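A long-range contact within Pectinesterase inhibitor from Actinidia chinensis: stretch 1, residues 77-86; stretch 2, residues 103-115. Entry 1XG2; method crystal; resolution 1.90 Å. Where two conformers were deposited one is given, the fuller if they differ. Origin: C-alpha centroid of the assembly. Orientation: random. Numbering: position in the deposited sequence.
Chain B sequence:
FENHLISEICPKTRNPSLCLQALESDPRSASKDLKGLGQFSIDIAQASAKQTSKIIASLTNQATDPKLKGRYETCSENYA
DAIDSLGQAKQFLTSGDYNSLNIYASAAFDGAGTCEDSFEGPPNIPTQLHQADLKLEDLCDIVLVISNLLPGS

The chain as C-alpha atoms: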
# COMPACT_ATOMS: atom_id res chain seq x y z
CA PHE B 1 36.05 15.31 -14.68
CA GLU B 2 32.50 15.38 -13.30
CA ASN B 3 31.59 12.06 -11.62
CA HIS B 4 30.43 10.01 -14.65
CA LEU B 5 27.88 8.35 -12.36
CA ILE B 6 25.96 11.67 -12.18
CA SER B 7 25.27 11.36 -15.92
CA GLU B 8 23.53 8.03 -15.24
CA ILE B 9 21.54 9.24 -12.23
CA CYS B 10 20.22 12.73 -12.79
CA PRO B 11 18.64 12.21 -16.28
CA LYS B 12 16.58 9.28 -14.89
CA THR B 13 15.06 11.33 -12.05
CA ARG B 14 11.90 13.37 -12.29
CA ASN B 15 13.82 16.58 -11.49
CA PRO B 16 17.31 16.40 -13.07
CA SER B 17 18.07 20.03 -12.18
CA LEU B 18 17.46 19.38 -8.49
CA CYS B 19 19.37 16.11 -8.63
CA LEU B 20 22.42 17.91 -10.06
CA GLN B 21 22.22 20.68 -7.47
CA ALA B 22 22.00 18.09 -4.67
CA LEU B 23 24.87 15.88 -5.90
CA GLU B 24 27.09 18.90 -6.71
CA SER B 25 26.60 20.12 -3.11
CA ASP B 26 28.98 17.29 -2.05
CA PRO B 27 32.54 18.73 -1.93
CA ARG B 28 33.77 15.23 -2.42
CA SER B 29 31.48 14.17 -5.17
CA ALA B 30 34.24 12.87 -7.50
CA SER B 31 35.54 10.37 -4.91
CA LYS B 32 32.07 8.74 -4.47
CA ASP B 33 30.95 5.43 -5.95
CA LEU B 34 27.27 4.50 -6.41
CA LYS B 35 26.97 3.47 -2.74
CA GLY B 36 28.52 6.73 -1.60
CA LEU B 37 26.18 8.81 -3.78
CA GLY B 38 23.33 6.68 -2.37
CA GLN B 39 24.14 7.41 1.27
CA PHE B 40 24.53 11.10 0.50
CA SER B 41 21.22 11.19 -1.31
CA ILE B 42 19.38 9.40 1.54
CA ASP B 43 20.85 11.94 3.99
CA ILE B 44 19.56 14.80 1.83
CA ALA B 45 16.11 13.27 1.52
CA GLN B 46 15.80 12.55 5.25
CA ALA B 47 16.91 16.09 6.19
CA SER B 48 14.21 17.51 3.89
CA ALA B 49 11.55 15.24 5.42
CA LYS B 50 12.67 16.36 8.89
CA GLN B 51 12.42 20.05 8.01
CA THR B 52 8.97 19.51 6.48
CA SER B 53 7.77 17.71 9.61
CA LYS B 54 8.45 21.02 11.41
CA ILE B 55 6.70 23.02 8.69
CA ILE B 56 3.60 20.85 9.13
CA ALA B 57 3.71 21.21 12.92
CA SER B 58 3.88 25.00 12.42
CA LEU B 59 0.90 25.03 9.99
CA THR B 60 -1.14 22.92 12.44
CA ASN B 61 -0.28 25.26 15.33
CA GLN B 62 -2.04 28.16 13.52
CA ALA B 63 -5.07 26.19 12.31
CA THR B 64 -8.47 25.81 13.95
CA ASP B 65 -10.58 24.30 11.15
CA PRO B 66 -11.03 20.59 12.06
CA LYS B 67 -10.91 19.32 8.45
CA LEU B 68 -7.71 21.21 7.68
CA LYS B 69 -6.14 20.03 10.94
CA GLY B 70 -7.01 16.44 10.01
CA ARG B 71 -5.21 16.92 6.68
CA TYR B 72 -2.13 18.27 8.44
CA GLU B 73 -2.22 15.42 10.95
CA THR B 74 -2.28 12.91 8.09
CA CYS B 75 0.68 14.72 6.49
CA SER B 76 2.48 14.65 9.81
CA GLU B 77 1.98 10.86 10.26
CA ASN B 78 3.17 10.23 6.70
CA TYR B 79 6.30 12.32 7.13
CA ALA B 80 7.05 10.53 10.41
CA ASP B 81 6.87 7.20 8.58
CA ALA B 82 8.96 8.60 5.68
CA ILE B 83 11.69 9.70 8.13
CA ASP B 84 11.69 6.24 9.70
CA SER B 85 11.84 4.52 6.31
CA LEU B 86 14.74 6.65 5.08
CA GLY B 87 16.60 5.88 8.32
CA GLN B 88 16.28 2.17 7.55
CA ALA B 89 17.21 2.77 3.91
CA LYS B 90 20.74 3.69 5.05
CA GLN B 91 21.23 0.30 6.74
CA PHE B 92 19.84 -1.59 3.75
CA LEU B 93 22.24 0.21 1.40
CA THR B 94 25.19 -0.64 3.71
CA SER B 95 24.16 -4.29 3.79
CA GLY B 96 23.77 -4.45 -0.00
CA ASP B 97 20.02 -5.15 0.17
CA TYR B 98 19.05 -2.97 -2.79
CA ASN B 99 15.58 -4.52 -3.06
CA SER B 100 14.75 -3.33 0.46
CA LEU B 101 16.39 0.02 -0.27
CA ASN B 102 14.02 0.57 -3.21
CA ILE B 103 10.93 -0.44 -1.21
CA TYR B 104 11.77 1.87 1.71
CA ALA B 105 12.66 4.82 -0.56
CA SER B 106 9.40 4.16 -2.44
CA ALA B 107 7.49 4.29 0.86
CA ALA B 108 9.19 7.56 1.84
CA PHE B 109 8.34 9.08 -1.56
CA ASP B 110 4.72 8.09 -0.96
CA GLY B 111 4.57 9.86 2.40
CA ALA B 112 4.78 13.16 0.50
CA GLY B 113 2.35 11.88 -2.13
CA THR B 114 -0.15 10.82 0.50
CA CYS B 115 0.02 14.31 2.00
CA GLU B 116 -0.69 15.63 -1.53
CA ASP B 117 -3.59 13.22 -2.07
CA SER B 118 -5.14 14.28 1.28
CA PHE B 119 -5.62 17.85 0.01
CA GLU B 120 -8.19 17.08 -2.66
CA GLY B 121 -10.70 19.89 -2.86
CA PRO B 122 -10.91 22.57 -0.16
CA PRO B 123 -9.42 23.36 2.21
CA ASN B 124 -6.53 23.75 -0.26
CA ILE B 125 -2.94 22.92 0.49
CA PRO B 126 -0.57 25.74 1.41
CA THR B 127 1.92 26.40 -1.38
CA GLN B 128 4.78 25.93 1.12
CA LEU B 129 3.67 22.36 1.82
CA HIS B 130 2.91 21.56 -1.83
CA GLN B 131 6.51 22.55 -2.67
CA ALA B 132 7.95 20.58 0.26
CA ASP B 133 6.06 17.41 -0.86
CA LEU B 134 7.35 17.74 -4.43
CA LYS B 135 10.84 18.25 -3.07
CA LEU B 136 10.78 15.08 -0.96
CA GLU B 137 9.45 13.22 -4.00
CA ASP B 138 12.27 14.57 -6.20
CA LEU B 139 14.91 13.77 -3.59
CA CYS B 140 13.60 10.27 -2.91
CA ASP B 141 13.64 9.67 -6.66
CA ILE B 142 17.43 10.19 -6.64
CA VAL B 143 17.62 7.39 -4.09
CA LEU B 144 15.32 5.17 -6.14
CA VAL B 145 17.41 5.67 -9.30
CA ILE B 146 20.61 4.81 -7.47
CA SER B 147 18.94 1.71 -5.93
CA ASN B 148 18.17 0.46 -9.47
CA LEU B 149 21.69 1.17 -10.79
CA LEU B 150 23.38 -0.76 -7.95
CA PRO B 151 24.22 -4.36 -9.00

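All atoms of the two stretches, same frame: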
# COMPACT_ATOMS: atom_id res chain seq x y z
N GLU B 77 1.78 12.32 10.07
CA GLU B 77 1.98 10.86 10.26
C GLU B 77 2.78 10.25 9.11
O GLU B 77 3.67 9.44 9.32
CB GLU B 77 0.62 10.16 10.42
CG GLU B 77 -0.05 10.49 11.75
CD GLU B 77 -1.49 9.98 11.87
OE1 GLU B 77 -2.15 10.34 12.88
OE2 GLU B 77 -1.96 9.24 10.98
N ASN B 78 2.47 10.69 7.89
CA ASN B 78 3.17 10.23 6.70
C ASN B 78 4.63 10.65 6.68
O ASN B 78 5.49 9.85 6.31
CB ASN B 78 2.46 10.71 5.45
CG ASN B 78 1.32 9.81 5.06
OD1 ASN B 78 1.50 8.81 4.35
ND2 ASN B 78 0.13 10.15 5.50
N TYR B 79 4.92 11.88 7.10
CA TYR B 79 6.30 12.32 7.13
C TYR B 79 7.07 11.58 8.23
O TYR B 79 8.24 11.29 8.05
CB TYR B 79 6.40 13.85 7.27
CG TYR B 79 6.43 14.52 5.93
CD1 TYR B 79 5.25 14.74 5.21
CD2 TYR B 79 7.64 14.88 5.34
CE1 TYR B 79 5.28 15.35 3.95
CE2 TYR B 79 7.68 15.49 4.08
CZ TYR B 79 6.50 15.71 3.40
OH TYR B 79 6.55 16.32 2.16
N ALA B 80 6.41 11.26 9.33
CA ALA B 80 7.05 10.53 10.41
C ALA B 80 7.46 9.15 9.91
O ALA B 80 8.58 8.71 10.16
CB ALA B 80 6.12 10.43 11.64
N ASP B 81 6.58 8.51 9.17
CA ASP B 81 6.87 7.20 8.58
C ASP B 81 7.98 7.32 7.53
O ASP B 81 8.88 6.48 7.49
CB ASP B 81 5.60 6.59 7.97
CG ASP B 81 4.60 6.14 9.04
OD1 ASP B 81 5.00 5.99 10.21
OD2 ASP B 81 3.39 5.91 8.78
N ALA B 82 7.92 8.36 6.69
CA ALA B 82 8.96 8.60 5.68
C ALA B 82 10.34 8.75 6.31
O ALA B 82 11.33 8.21 5.80
CB ALA B 82 8.62 9.82 4.85
N ILE B 83 10.42 9.49 7.42
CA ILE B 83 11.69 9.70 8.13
C ILE B 83 12.22 8.36 8.63
O ILE B 83 13.40 8.04 8.45
CB ILE B 83 11.52 10.71 9.29
CG1 ILE B 83 11.33 12.12 8.72
CG2 ILE B 83 12.72 10.63 10.26
CD1 ILE B 83 10.66 13.11 9.67
N ASP B 84 11.33 7.56 9.21
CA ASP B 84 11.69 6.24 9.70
C ASP B 84 12.19 5.33 8.57
O ASP B 84 13.19 4.62 8.73
CB ASP B 84 10.47 5.58 10.39
CG ASP B 84 10.30 6.00 11.83
OD1 ASP B 84 11.23 6.64 12.40
OD2 ASP B 84 9.25 5.72 12.46
N SER B 85 11.51 5.37 7.44
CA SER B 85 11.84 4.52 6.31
C SER B 85 13.17 4.91 5.69
O SER B 85 13.94 4.04 5.29
CB SER B 85 10.73 4.51 5.25
OG SER B 85 9.61 3.76 5.72
N LEU B 86 13.46 6.21 5.62
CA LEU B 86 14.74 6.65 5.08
C LEU B 86 15.89 6.28 6.03
O LEU B 86 16.99 5.94 5.59
CB LEU B 86 14.71 8.15 4.81
CG LEU B 86 13.86 8.57 3.60
CD1 LEU B 86 13.67 10.06 3.55
CD2 LEU B 86 14.44 8.07 2.27
N ILE B 103 12.21 -0.40 -1.90
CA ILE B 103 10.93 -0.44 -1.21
C ILE B 103 10.81 0.68 -0.15
O ILE B 103 9.77 1.35 -0.08
CB ILE B 103 10.74 -1.82 -0.55
CG1 ILE B 103 10.65 -2.93 -1.61
CG2 ILE B 103 9.50 -1.82 0.37
CD1 ILE B 103 9.47 -2.84 -2.53
N TYR B 104 11.85 0.88 0.65
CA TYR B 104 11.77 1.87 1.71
C TYR B 104 11.84 3.30 1.15
O TYR B 104 11.13 4.17 1.64
CB TYR B 104 12.82 1.64 2.79
CG TYR B 104 12.43 0.54 3.75
CD1 TYR B 104 12.27 -0.77 3.29
CD2 TYR B 104 12.16 0.79 5.09
CE1 TYR B 104 11.91 -1.79 4.14
CE2 TYR B 104 11.79 -0.27 5.97
CZ TYR B 104 11.68 -1.55 5.47
OH TYR B 104 11.31 -2.61 6.27
N ALA B 105 12.66 3.52 0.12
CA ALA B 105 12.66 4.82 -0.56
C ALA B 105 11.33 5.08 -1.27
O ALA B 105 10.87 6.23 -1.31
CB ALA B 105 13.84 4.96 -1.52
N SER B 106 10.71 4.03 -1.81
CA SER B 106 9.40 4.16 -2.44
C SER B 106 8.34 4.55 -1.41
O SER B 106 7.47 5.39 -1.69
CB SER B 106 8.98 2.85 -3.13
OG SER B 106 9.75 2.59 -4.27
N ALA B 107 8.43 3.98 -0.21
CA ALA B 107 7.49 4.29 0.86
C ALA B 107 7.65 5.73 1.33
O ALA B 107 6.66 6.43 1.58
CB ALA B 107 7.66 3.32 2.05
N ALA B 108 8.89 6.18 1.43
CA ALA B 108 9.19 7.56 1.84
C ALA B 108 8.62 8.55 0.83
O ALA B 108 7.93 9.48 1.20
CB ALA B 108 10.69 7.76 1.97
N PHE B 109 8.92 8.32 -0.44
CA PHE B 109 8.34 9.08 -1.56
C PHE B 109 6.84 9.23 -1.39
O PHE B 109 6.29 10.31 -1.56
CB PHE B 109 8.67 8.35 -2.87
CG PHE B 109 8.15 9.02 -4.11
CD1 PHE B 109 9.01 9.63 -4.99
CD2 PHE B 109 6.79 9.01 -4.41
CE1 PHE B 109 8.53 10.25 -6.14
CE2 PHE B 109 6.31 9.61 -5.55
CZ PHE B 109 7.18 10.24 -6.42
N ASP B 110 6.18 8.13 -1.07
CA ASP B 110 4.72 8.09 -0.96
C ASP B 110 4.16 8.78 0.29
O ASP B 110 2.96 9.02 0.36
CB ASP B 110 4.24 6.64 -0.97
CG ASP B 110 4.28 6.02 -2.35
OD1 ASP B 110 4.44 6.74 -3.37
OD2 ASP B 110 4.11 4.80 -2.51
N GLY B 111 4.99 9.03 1.29
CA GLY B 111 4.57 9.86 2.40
C GLY B 111 4.19 11.26 1.92
O GLY B 111 3.16 11.81 2.30
N ALA B 112 5.04 11.83 1.06
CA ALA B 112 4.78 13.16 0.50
C ALA B 112 3.56 13.12 -0.43
O ALA B 112 2.73 14.02 -0.43
CB ALA B 112 6.00 13.65 -0.25
N GLY B 113 3.45 12.05 -1.20
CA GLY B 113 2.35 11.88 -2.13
C GLY B 113 1.02 11.68 -1.44
O GLY B 113 -0.03 12.11 -1.94
N THR B 114 1.05 11.03 -0.28
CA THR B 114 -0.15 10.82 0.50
C THR B 114 -0.61 12.13 1.13
O THR B 114 -1.80 12.40 1.23
CB THR B 114 0.11 9.77 1.58
OG1 THR B 114 0.46 8.52 0.95
CG2 THR B 114 -1.15 9.47 2.36
N CYS B 115 0.34 12.96 1.55
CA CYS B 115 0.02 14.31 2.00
C CYS B 115 -0.70 15.04 0.87
O CYS B 115 -1.79 15.58 1.07
CB CYS B 115 1.28 15.05 2.42
SG CYS B 115 0.95 16.71 3.05

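Residues 77-86 and 103-115 are segments of two longer helices that run nearly antiparallel, with 164° between their N-to-C directions and a closest axial approach of 8.0 Å. The register follows from that direction: the CA atoms of Ala 82 and Ala 108 lie 4.0 Å apart and those of Asn 78 and Gly 111 4.5 Å apart, whereas the CA atoms of Ser 85 and Tyr 104 are separated by 5.3 Å. The contact buries 509 Å², both sides summed. Backbone hydrogen bonds run along each helix, a few of them weak around Gly 111, Ala 112 and Gly 113. No hydrogen bond crosses the contact, so the association rests on close packing, to which Ser 85, Asn 78 and Ala 108 contribute the most covered surface.

Ser 85 points toward the second helix near one end of the contact. Its carbonyl O approaches CB of Tyr 104 at 3.6 Å and lies at the edge of the tyrosine ring, near the ring plane. The hydroxyl OG sits 4.0 Å from Tyr 104 CD2 and 4.2 Å from Ala 107 CB; these are van der Waals contacts, and OG is hydrogen-bonded elsewhere in the structure.

At the centre, small residues permit the close backbone approach. Ala 108 and Ala 82 face each other with their CB atoms 4.1 Å apart, and Ala 82 CB also rests 3.7 Å from the carbonyl O of Ala 108. The methyl of Ala 108 is further covered by Leu 86, whose CA-to-CB bond points away but whose end comes nearer, placing CG 3.7 Å from Ala 108 CB. One turn on, Gly 111 offers only backbone. A CB modelled there with ideal geometry would fall 2.9 Å from Asn 78 O, a clash, and 3.3 Å from Ala 82 CB, so the close approach here depends on Gly 111 having no side chain.

Asn 78 occupies the space beside that glycine. Its CB packs 3.4 Å from Gly 111 O, and its amide OD1 reaches Thr 114 CB at 3.2 Å. Thr 114 directs its own hydroxyl back along its helix, OG1 donating to Asp 110 O at 2.6 Å, while ND2 of Asn 78 is hydrogen-bonded elsewhere in the structure.

Tyr 79 extends the apolar contact. Its CA-to-CB bond points sideways, yet the ring reaches the second helix: CZ lies 4.2 Å from Ala 112 CB, and CE1 lies 4.3 Å from Cys 115 CB, which sits at the ring edge. The hydroxyl OH, hydrogen-bonded elsewhere in the structure, makes a van der Waals contact with Ala 112 CB at 3.6 Å.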